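PDB 5UX5: BIFUNCTIONAL PROTEIN Proline utilization A (PutA) from Corynebacterium freiburgense, which catalyses the two-step oxidation of proline to glutamate, pairing an FAD-dependent proline dehydrogenase with an NAD-dependent aldehyde dehydrogenase in one chain. Local coordinates for residues Q372-M377 and V393-L398; A697-P702 and Q835-Q840; A728-L733 and G826-E831. One frame throughout, in Å; residues are numbered along the deposited sequence.

Interaction 1. Residues Q372-M377 and V393-L398; sequences QLDVEM and VGTVIL. With FAD (flavin-adenine dinucleotide), chain E.
Ile397 lies along the same face of the sheet as Asp374 and Glu376, and CD1 is its side-chain atom closest to the neighbouring strand. CG1 leaves anti to the carbonyl carbon, and with CD1 extended beyond it (chi2 160°) the methyl ends 3.9 Å from Asp374 CB and 3.8 Å from Glu376 OE1. The hydrocarbon parts of Glu376 and Ile397 run side by side. The carboxylates of Asp374 and Glu376 are bound outside the two strands: Asp374 makes salt bridges to Arg346 and Lys294, Glu376 to Lys294 and Arg296, and Tyr185 OH is hydrogen-bonded to Glu376 OE1. Ile397 thus lies beside two buried carboxylates and their salt bridges.

Val375 faces the other way, among the helices. Its CG2, anti to the carbonyl carbon, meets Val393 CG1 at 3.9 Å, the two side chains crossing at about a right angle. The backbones are joined in parallel: Val375 N gives an almost straight bond (177°) to Thr395 O, and Val375 O takes Ile397 N at 2.9 Å. This is a beta-alpha-beta unit of the proline dehydrogenase barrel, in which helix 383-393 returns the chain and Gly394, with positive phi, turns it into strand 396-403, which also pairs with strand 151-157 to close the ring.

Met377 carries the contact on toward the flavin. Its N reaches Ile397 O at 3.0 Å from above the carbonyl plane, while CB rests 4.0 Å from Leu398 CD2 and the bent thioether tail heads off to Ala386 of helix 383-393. Met377 O lies 3.4 Å from C7M, a ring methyl of the FAD isoalloxazine.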
# COMPACT_ATOMS: atom_id res chain seq x y z
N GLN A 372 -4.04 3.62 44.25
CA GLN A 372 -3.66 3.18 42.92
C GLN A 372 -4.41 3.92 41.83
O GLN A 372 -4.21 3.61 40.65
CB GLN A 372 -3.88 1.67 42.76
CG GLN A 372 -2.67 0.84 43.11
CD GLN A 372 -2.50 0.68 44.59
OE1 GLN A 372 -3.43 0.26 45.28
NE2 GLN A 372 -1.33 1.07 45.11
N LEU A 373 -5.27 4.87 42.17
CA LEU A 373 -6.14 5.50 41.20
C LEU A 373 -5.75 6.96 41.03
O LEU A 373 -5.96 7.77 41.94
CB LEU A 373 -7.60 5.39 41.61
CG LEU A 373 -8.65 5.98 40.68
CD1 LEU A 373 -8.67 5.23 39.36
CD2 LEU A 373 -10.00 5.95 41.34
N ASP A 374 -5.24 7.29 39.85
CA ASP A 374 -5.16 8.64 39.35
C ASP A 374 -6.17 8.75 38.23
O ASP A 374 -6.49 7.74 37.60
CB ASP A 374 -3.75 8.96 38.83
CG ASP A 374 -2.66 8.76 39.89
OD1 ASP A 374 -2.95 8.92 41.09
OD2 ASP A 374 -1.51 8.43 39.52
N VAL A 375 -6.70 9.95 37.99
CA VAL A 375 -7.58 10.22 36.85
C VAL A 375 -6.87 11.19 35.92
O VAL A 375 -6.39 12.25 36.36
CB VAL A 375 -8.93 10.81 37.29
CG1 VAL A 375 -9.69 11.33 36.07
CG2 VAL A 375 -9.75 9.78 38.06
N GLU A 376 -6.79 10.85 34.64
CA GLU A 376 -6.10 11.68 33.67
C GLU A 376 -7.11 12.27 32.69
O GLU A 376 -7.96 11.55 32.17
CB GLU A 376 -5.00 10.87 32.96
CG GLU A 376 -4.08 10.10 33.96
CD GLU A 376 -2.80 9.57 33.31
OE1 GLU A 376 -1.96 8.95 34.01
OE2 GLU A 376 -2.65 9.78 32.08
N MET A 377 -7.05 13.60 32.48
CA MET A 377 -8.02 14.36 31.70
C MET A 377 -7.32 15.34 30.77
O MET A 377 -6.09 15.46 30.76
CB MET A 377 -9.01 15.09 32.63
CG MET A 377 -10.05 14.19 33.34
SD MET A 377 -11.15 15.01 34.54
CE MET A 377 -12.44 15.66 33.50
N VAL A 393 -10.98 12.00 43.96
CA VAL A 393 -9.92 11.05 43.67
C VAL A 393 -8.54 11.48 44.15
O VAL A 393 -7.65 10.63 44.26
CB VAL A 393 -9.84 10.75 42.16
CG1 VAL A 393 -11.16 10.15 41.64
CG2 VAL A 393 -9.45 12.01 41.39
N GLY A 394 -8.33 12.77 44.45
CA GLY A 394 -7.02 13.28 44.81
C GLY A 394 -6.11 13.71 43.65
O GLY A 394 -5.88 14.91 43.45
N THR A 395 -5.58 12.75 42.90
CA THR A 395 -4.63 13.00 41.83
C THR A 395 -5.37 13.14 40.50
O THR A 395 -6.04 12.20 40.05
CB THR A 395 -3.61 11.87 41.73
OG1 THR A 395 -3.03 11.61 43.01
CG2 THR A 395 -2.49 12.22 40.73
N VAL A 396 -5.22 14.29 39.86
CA VAL A 396 -5.74 14.47 38.51
C VAL A 396 -4.60 15.01 37.65
O VAL A 396 -3.96 16.00 38.00
CB VAL A 396 -6.96 15.41 38.50
CG1 VAL A 396 -7.30 15.83 37.08
CG2 VAL A 396 -8.11 14.71 39.15
N ILE A 397 -4.34 14.33 36.53
CA ILE A 397 -3.19 14.64 35.69
C ILE A 397 -3.70 15.15 34.36
O ILE A 397 -4.36 14.41 33.61
CB ILE A 397 -2.28 13.42 35.52
CG1 ILE A 397 -1.96 12.85 36.90
CG2 ILE A 397 -1.03 13.82 34.76
CD1 ILE A 397 -1.50 11.42 36.86
N LEU A 398 -3.39 16.40 34.06
CA LEU A 398 -3.94 17.07 32.88
C LEU A 398 -3.01 16.94 31.68
O LEU A 398 -1.82 17.30 31.75
CB LEU A 398 -4.21 18.54 33.18
CG LEU A 398 -5.30 18.77 34.22
CD1 LEU A 398 -5.59 20.25 34.36
CD2 LEU A 398 -6.56 17.99 33.86
PA FAD E . -16.41 8.45 25.11
O1A FAD E . -17.48 9.19 24.24
O2A FAD E . -16.85 7.63 26.23
O5B FAD E . -15.52 7.47 24.44
C5B FAD E . -15.19 7.65 23.07
C4B FAD E . -14.34 6.47 22.63
O4B FAD E . -15.14 5.36 22.33
C3B FAD E . -13.56 6.75 21.39
O3B FAD E . -12.38 7.45 21.56
C2B FAD E . -13.31 5.38 20.86
O2B FAD E . -12.14 4.84 21.36
C1B FAD E . -14.55 4.64 21.27
N9A FAD E . -15.51 4.50 20.19
C8A FAD E . -16.43 5.45 19.77
N7A FAD E . -17.14 4.97 18.72
C5A FAD E . -16.73 3.68 18.41
C6A FAD E . -17.13 2.72 17.45
N6A FAD E . -18.16 2.95 16.46
N1A FAD E . -16.50 1.53 17.44
C2A FAD E . -15.50 1.26 18.33
N3A FAD E . -15.10 2.17 19.27
C4A FAD E . -15.69 3.37 19.34
N1 FAD E . -5.76 7.78 23.07
C2 FAD E . -4.79 6.84 22.58
O2 FAD E . -5.14 6.01 21.54
N3 FAD E . -3.49 6.83 23.11
C4 FAD E . -3.13 7.69 24.15
O4 FAD E . -1.85 7.65 24.68
C4X FAD E . -4.17 8.56 24.79
N5 FAD E . -3.92 9.31 25.93
C5X FAD E . -4.94 10.08 26.52
C6 FAD E . -4.69 10.84 27.68
C7 FAD E . -5.72 11.59 28.23
C7M FAD E . -5.49 12.43 29.46
C8 FAD E . -6.98 11.59 27.68
C8M FAD E . -8.08 12.40 28.28
C9 FAD E . -7.22 10.84 26.54
C9A FAD E . -6.21 10.09 25.97
N10 FAD E . -6.51 9.32 24.81
C10 FAD E . -5.50 8.55 24.20
C1' FAD E . -7.86 9.38 24.21
C2' FAD E . -8.81 8.27 24.55
O2' FAD E . -8.36 7.10 23.98
C3' FAD E . -10.21 8.69 24.04
O3' FAD E . -10.14 8.79 22.67
C4' FAD E . -10.80 10.01 24.55
O4' FAD E . -10.33 10.38 25.80
C5' FAD E . -12.35 10.05 24.50
O5' FAD E . -13.02 8.91 25.02
P FAD E . -13.95 8.92 26.35
O1P FAD E . -13.68 7.81 27.44
O2P FAD E . -13.77 10.44 26.74
O3P FAD E . -15.46 9.28 25.89

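Interaction 2. Residues A697-P702 and Q835-Q840; sequences AIIVTP and QAIEWQ
Strand 697-700 lies beneath helix 835-840 and runs almost exactly against it, at 176° with the two axes 9.4 Å apart. The tight part of the contact gathers round Ile699. CG1 stands anti to the carbonyl carbon and chi2 is fully extended (-179°), so CD1 is pushed straight at the helix, where it touches Ala836 CB at 3.8 Å and Ile837 CG1 at 4.0 Å; CG2 makes a second approach to Ala836 CB, at 4.1 Å. The small alanine lets the helix come down onto the branched side chain.

Gln840, one turn further on, crosses Ile699 obliquely. Its CG is anti to the backbone N (chi1 -176°) and the chain stays stretched, laying the amide over the start of the strand: CG is 4.1 Å from Ala697 CB, and NE2 lies 3.0 Å from Ala697 O. OE1, on the Ile699 side, is hydrogen-bonded to Trp862 NE1, a bond that fixes which way this end of the amide faces. Trp862 belongs to helix 856-865 and also packs on Ile699 and Ile837.

Toward Thr701 and Pro702 the strand parts from the helix: Thr701 is buried, its OG1 hydrogen-bonded to Glu858, and Pro702 is exposed. On the helix, Glu838 is exposed and clear of the strand. The helix has another packed side, where Gln835 CG sits 3.5 Å above one face of the buried Trp839 ring and that indole packs on Met828 and Ala830. Helix 833-841 thus packs on strands 696-700, 728-734 and 824-830, within what is probably the catalytic domain of the aldehyde dehydrogenase. Apolar matching round Ile699 and the Gln840 amide share the contact; the amide is buried, and the indole N-H of Trp862 binds its OE1.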
# COMPACT_ATOMS: atom_id res chain seq x y z
N ALA A 697 6.37 10.04 -12.43
CA ALA A 697 6.52 11.22 -11.60
C ALA A 697 5.34 11.32 -10.65
O ALA A 697 4.26 10.78 -10.92
CB ALA A 697 6.59 12.49 -12.45
N ILE A 698 5.57 12.00 -9.53
CA ILE A 698 4.50 12.43 -8.62
C ILE A 698 4.56 13.94 -8.54
O ILE A 698 5.60 14.51 -8.16
CB ILE A 698 4.61 11.79 -7.23
CG1 ILE A 698 4.34 10.30 -7.29
CG2 ILE A 698 3.72 12.49 -6.18
CD1 ILE A 698 4.49 9.67 -5.91
N ILE A 699 3.46 14.60 -8.88
CA ILE A 699 3.34 16.05 -8.74
C ILE A 699 2.86 16.41 -7.34
O ILE A 699 1.89 15.83 -6.83
CB ILE A 699 2.41 16.63 -9.82
CG1 ILE A 699 2.94 16.31 -11.22
CG2 ILE A 699 2.22 18.10 -9.61
CD1 ILE A 699 2.06 16.86 -12.32
N VAL A 700 3.53 17.38 -6.72
CA VAL A 700 3.21 17.88 -5.39
C VAL A 700 3.01 19.38 -5.52
O VAL A 700 3.95 20.12 -5.81
CB VAL A 700 4.33 17.57 -4.39
CG1 VAL A 700 3.97 18.07 -2.95
CG2 VAL A 700 4.65 16.08 -4.43
N THR A 701 1.80 19.83 -5.26
CA THR A 701 1.43 21.24 -5.33
C THR A 701 1.32 21.81 -3.93
O THR A 701 1.12 21.06 -2.97
CB THR A 701 0.08 21.39 -6.05
OG1 THR A 701 -0.99 21.09 -5.15
CG2 THR A 701 0.01 20.47 -7.26
N PRO A 702 1.37 23.13 -3.77
CA PRO A 702 1.32 23.70 -2.41
C PRO A 702 0.09 23.30 -1.61
O PRO A 702 0.15 23.34 -0.37
CB PRO A 702 1.33 25.21 -2.66
CG PRO A 702 2.01 25.37 -3.95
CD PRO A 702 1.58 24.18 -4.78
N GLN A 835 2.28 23.44 -16.25
CA GLN A 835 3.62 23.09 -16.72
C GLN A 835 4.07 21.73 -16.18
O GLN A 835 4.61 20.91 -16.93
CB GLN A 835 4.61 24.16 -16.31
CG GLN A 835 6.02 23.71 -16.50
CD GLN A 835 6.99 24.82 -16.28
OE1 GLN A 835 7.17 25.30 -15.15
NE2 GLN A 835 7.61 25.27 -17.35
N ALA A 836 3.85 21.48 -14.88
CA ALA A 836 4.23 20.20 -14.29
C ALA A 836 3.57 19.04 -15.02
O ALA A 836 4.20 18.00 -15.24
CB ALA A 836 3.86 20.15 -12.81
N ILE A 837 2.31 19.23 -15.45
CA ILE A 837 1.64 18.18 -16.21
C ILE A 837 2.29 18.02 -17.57
O ILE A 837 2.41 16.90 -18.08
CB ILE A 837 0.14 18.44 -16.35
CG1 ILE A 837 -0.55 18.39 -14.99
CG2 ILE A 837 -0.48 17.36 -17.19
CD1 ILE A 837 -1.97 18.82 -15.04
N GLU A 838 2.70 19.12 -18.21
CA GLU A 838 3.46 19.00 -19.45
C GLU A 838 4.70 18.16 -19.23
O GLU A 838 5.02 17.28 -20.04
CB GLU A 838 3.86 20.36 -19.99
CG GLU A 838 2.86 21.11 -20.84
CD GLU A 838 3.41 22.48 -21.22
OE1 GLU A 838 2.72 23.51 -21.00
OE2 GLU A 838 4.56 22.53 -21.71
N TRP A 839 5.42 18.41 -18.12
CA TRP A 839 6.66 17.69 -17.88
C TRP A 839 6.41 16.22 -17.60
O TRP A 839 7.16 15.36 -18.08
CB TRP A 839 7.43 18.34 -16.73
CG TRP A 839 7.97 19.70 -17.07
CD1 TRP A 839 7.94 20.34 -18.28
CD2 TRP A 839 8.63 20.58 -16.17
NE1 TRP A 839 8.53 21.57 -18.19
CE2 TRP A 839 8.97 21.75 -16.90
CE3 TRP A 839 8.97 20.51 -14.82
CZ2 TRP A 839 9.62 22.81 -16.32
CZ3 TRP A 839 9.61 21.56 -14.24
CH2 TRP A 839 9.94 22.71 -14.99
N GLN A 840 5.38 15.90 -16.81
CA GLN A 840 5.04 14.51 -16.53
C GLN A 840 4.70 13.73 -17.80
O GLN A 840 4.92 12.52 -17.88
CB GLN A 840 3.88 14.46 -15.53
CG GLN A 840 3.45 13.08 -15.04
CD GLN A 840 2.54 13.18 -13.84
OE1 GLN A 840 1.83 14.17 -13.68
NE2 GLN A 840 2.58 12.17 -12.98

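Interaction 3. Residues A728-L733 and G826-E831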
# COMPACT_ATOMS: atom_id res chain seq x y z
N ALA A 728 8.72 5.72 -8.57
CA ALA A 728 8.69 7.18 -8.69
C ALA A 728 10.13 7.66 -8.84
O ALA A 728 10.89 7.66 -7.88
CB ALA A 728 8.01 7.82 -7.48
N SER A 729 10.49 8.04 -10.04
CA SER A 729 11.81 8.52 -10.37
C SER A 729 11.88 10.02 -10.30
O SER A 729 12.96 10.59 -10.11
CB SER A 729 12.18 8.06 -11.78
OG SER A 729 13.39 7.31 -11.82
N LEU A 730 10.74 10.67 -10.41
CA LEU A 730 10.66 12.11 -10.43
C LEU A 730 9.58 12.54 -9.46
O LEU A 730 8.52 11.90 -9.37
CB LEU A 730 10.35 12.58 -11.85
CG LEU A 730 11.30 12.07 -12.95
CD1 LEU A 730 10.68 12.19 -14.33
CD2 LEU A 730 12.61 12.83 -12.96
N VAL A 731 9.87 13.59 -8.71
CA VAL A 731 8.87 14.37 -8.00
C VAL A 731 8.94 15.80 -8.56
O VAL A 731 10.03 16.39 -8.65
CB VAL A 731 9.08 14.29 -6.46
CG1 VAL A 731 10.43 14.79 -6.05
CG2 VAL A 731 8.00 15.02 -5.65
N ILE A 732 7.80 16.32 -9.00
CA ILE A 732 7.69 17.63 -9.62
C ILE A 732 6.91 18.50 -8.64
O ILE A 732 5.72 18.26 -8.42
CB ILE A 732 6.97 17.60 -10.97
CG1 ILE A 732 7.55 16.56 -11.92
CG2 ILE A 732 6.99 18.95 -11.65
CD1 ILE A 732 6.71 16.45 -13.14
N LEU A 733 7.57 19.51 -8.08
CA LEU A 733 6.96 20.40 -7.10
C LEU A 733 6.51 21.68 -7.80
O LEU A 733 7.28 22.27 -8.56
CB LEU A 733 7.96 20.76 -6.01
CG LEU A 733 8.83 19.62 -5.53
CD1 LEU A 733 9.81 20.18 -4.52
CD2 LEU A 733 7.94 18.62 -4.89
N GLY A 826 14.70 12.21 -8.71
CA GLY A 826 15.02 13.56 -9.18
C GLY A 826 13.88 14.52 -8.87
O GLY A 826 12.71 14.18 -9.03
N ILE A 827 14.24 15.74 -8.46
CA ILE A 827 13.26 16.78 -8.17
C ILE A 827 13.29 17.79 -9.30
O ILE A 827 14.36 18.27 -9.67
CB ILE A 827 13.55 17.50 -6.84
CG1 ILE A 827 13.74 16.49 -5.71
CG2 ILE A 827 12.43 18.51 -6.54
CD1 ILE A 827 14.08 17.11 -4.40
N MET A 828 12.12 18.09 -9.85
CA MET A 828 11.94 19.15 -10.82
C MET A 828 11.12 20.25 -10.17
O MET A 828 10.25 19.97 -9.34
CB MET A 828 11.26 18.65 -12.08
CG MET A 828 11.82 17.35 -12.58
SD MET A 828 11.01 16.79 -14.08
CE MET A 828 11.73 17.86 -15.32
N HIS A 829 11.45 21.50 -10.47
CA HIS A 829 10.72 22.64 -9.93
C HIS A 829 9.94 23.29 -11.07
O HIS A 829 10.54 23.87 -11.98
CB HIS A 829 11.67 23.64 -9.28
CG HIS A 829 12.47 23.05 -8.16
ND1 HIS A 829 11.99 22.95 -6.87
CD2 HIS A 829 13.73 22.55 -8.13
CE1 HIS A 829 12.91 22.40 -6.10
NE2 HIS A 829 13.98 22.15 -6.84
N ALA A 830 8.62 23.23 -10.99
CA ALA A 830 7.75 23.76 -12.02
C ALA A 830 7.03 25.02 -11.54
O ALA A 830 6.76 25.18 -10.34
CB ALA A 830 6.73 22.72 -12.47
N GLU A 831 6.75 25.92 -12.48
CA GLU A 831 6.10 27.18 -12.17
C GLU A 831 4.59 27.06 -11.98
O GLU A 831 3.99 27.97 -11.41
CB GLU A 831 6.37 28.19 -13.28
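Gly826 O is gripped twice from the neighbouring strand. Val731 N comes in nearly along the C=O axis at 2.9 Å, with an N-H...O angle of 162°, and the CA-H of Leu730 adds a weaker contact from the residue before, CA to O being 3.2 Å. The same pattern returns two residues on, where Met828 O receives Leu733 N and, more distantly, the CA-H of Ile732. Between them Val731 O accepts Met828 N, and the run is bounded by Gly826 N on Ser729 O at one end and Ala830 N on Leu733 O at the other, five backbone bonds in all.

Strands 728-734 and 824-830 are parallel neighbours in the alpha/beta core of the aldehyde dehydrogenase part of the chain, with helices on both sides. On one face Met828 and Ile732 lie side by side. The methionine chain is extended to SD and then bends (chi3 76°), putting SD 4.1 Å from Ile732 CG1. Ile732 CG2 meets Ala830 CB at 3.9 Å, and helix 833-841 packs over this face through Ala836 and Trp839.

The opposite face centres on Leu733. Its CD1 crosses obliquely to Ile827 CG2 at 3.7 Å, and CG is almost as near the same methyl. Val731 runs alongside Ile827, with CG1 held in the crowded position between N and carbonyl carbon and 3.7 Å from Ile827 CG1. Phe740 of helix 740-750 packs on both Val731 and Leu733. Farther out, Ile827 CG2 sits 3.8 Å above one face of the His829 ring, offset toward its rim, and NE2 of that ring is hydrogen-bonded to Asp807.

In the fold
All three contacts are buried, but they serve two enzymes. Interaction 1 belongs to the proline dehydrogenase barrel, its centre about 52 Å from that of interaction 2 and about 51 Å from that of interaction 3, and alone among them it touches a cofactor; charged residues line one face of one of its strands. Interactions 2 and 3 share the aldehyde dehydrogenase part, their centres about 7 Å apart. Strands 696-700 and 728-734 are sheet neighbours, and helix 833-841 directly follows strand 824-830. Interaction 3 joins 728-734 to 824-830 by backbone bonds, while interaction 2 sets helix 833-841 on 696-700 through apolar side chains and one buried amide.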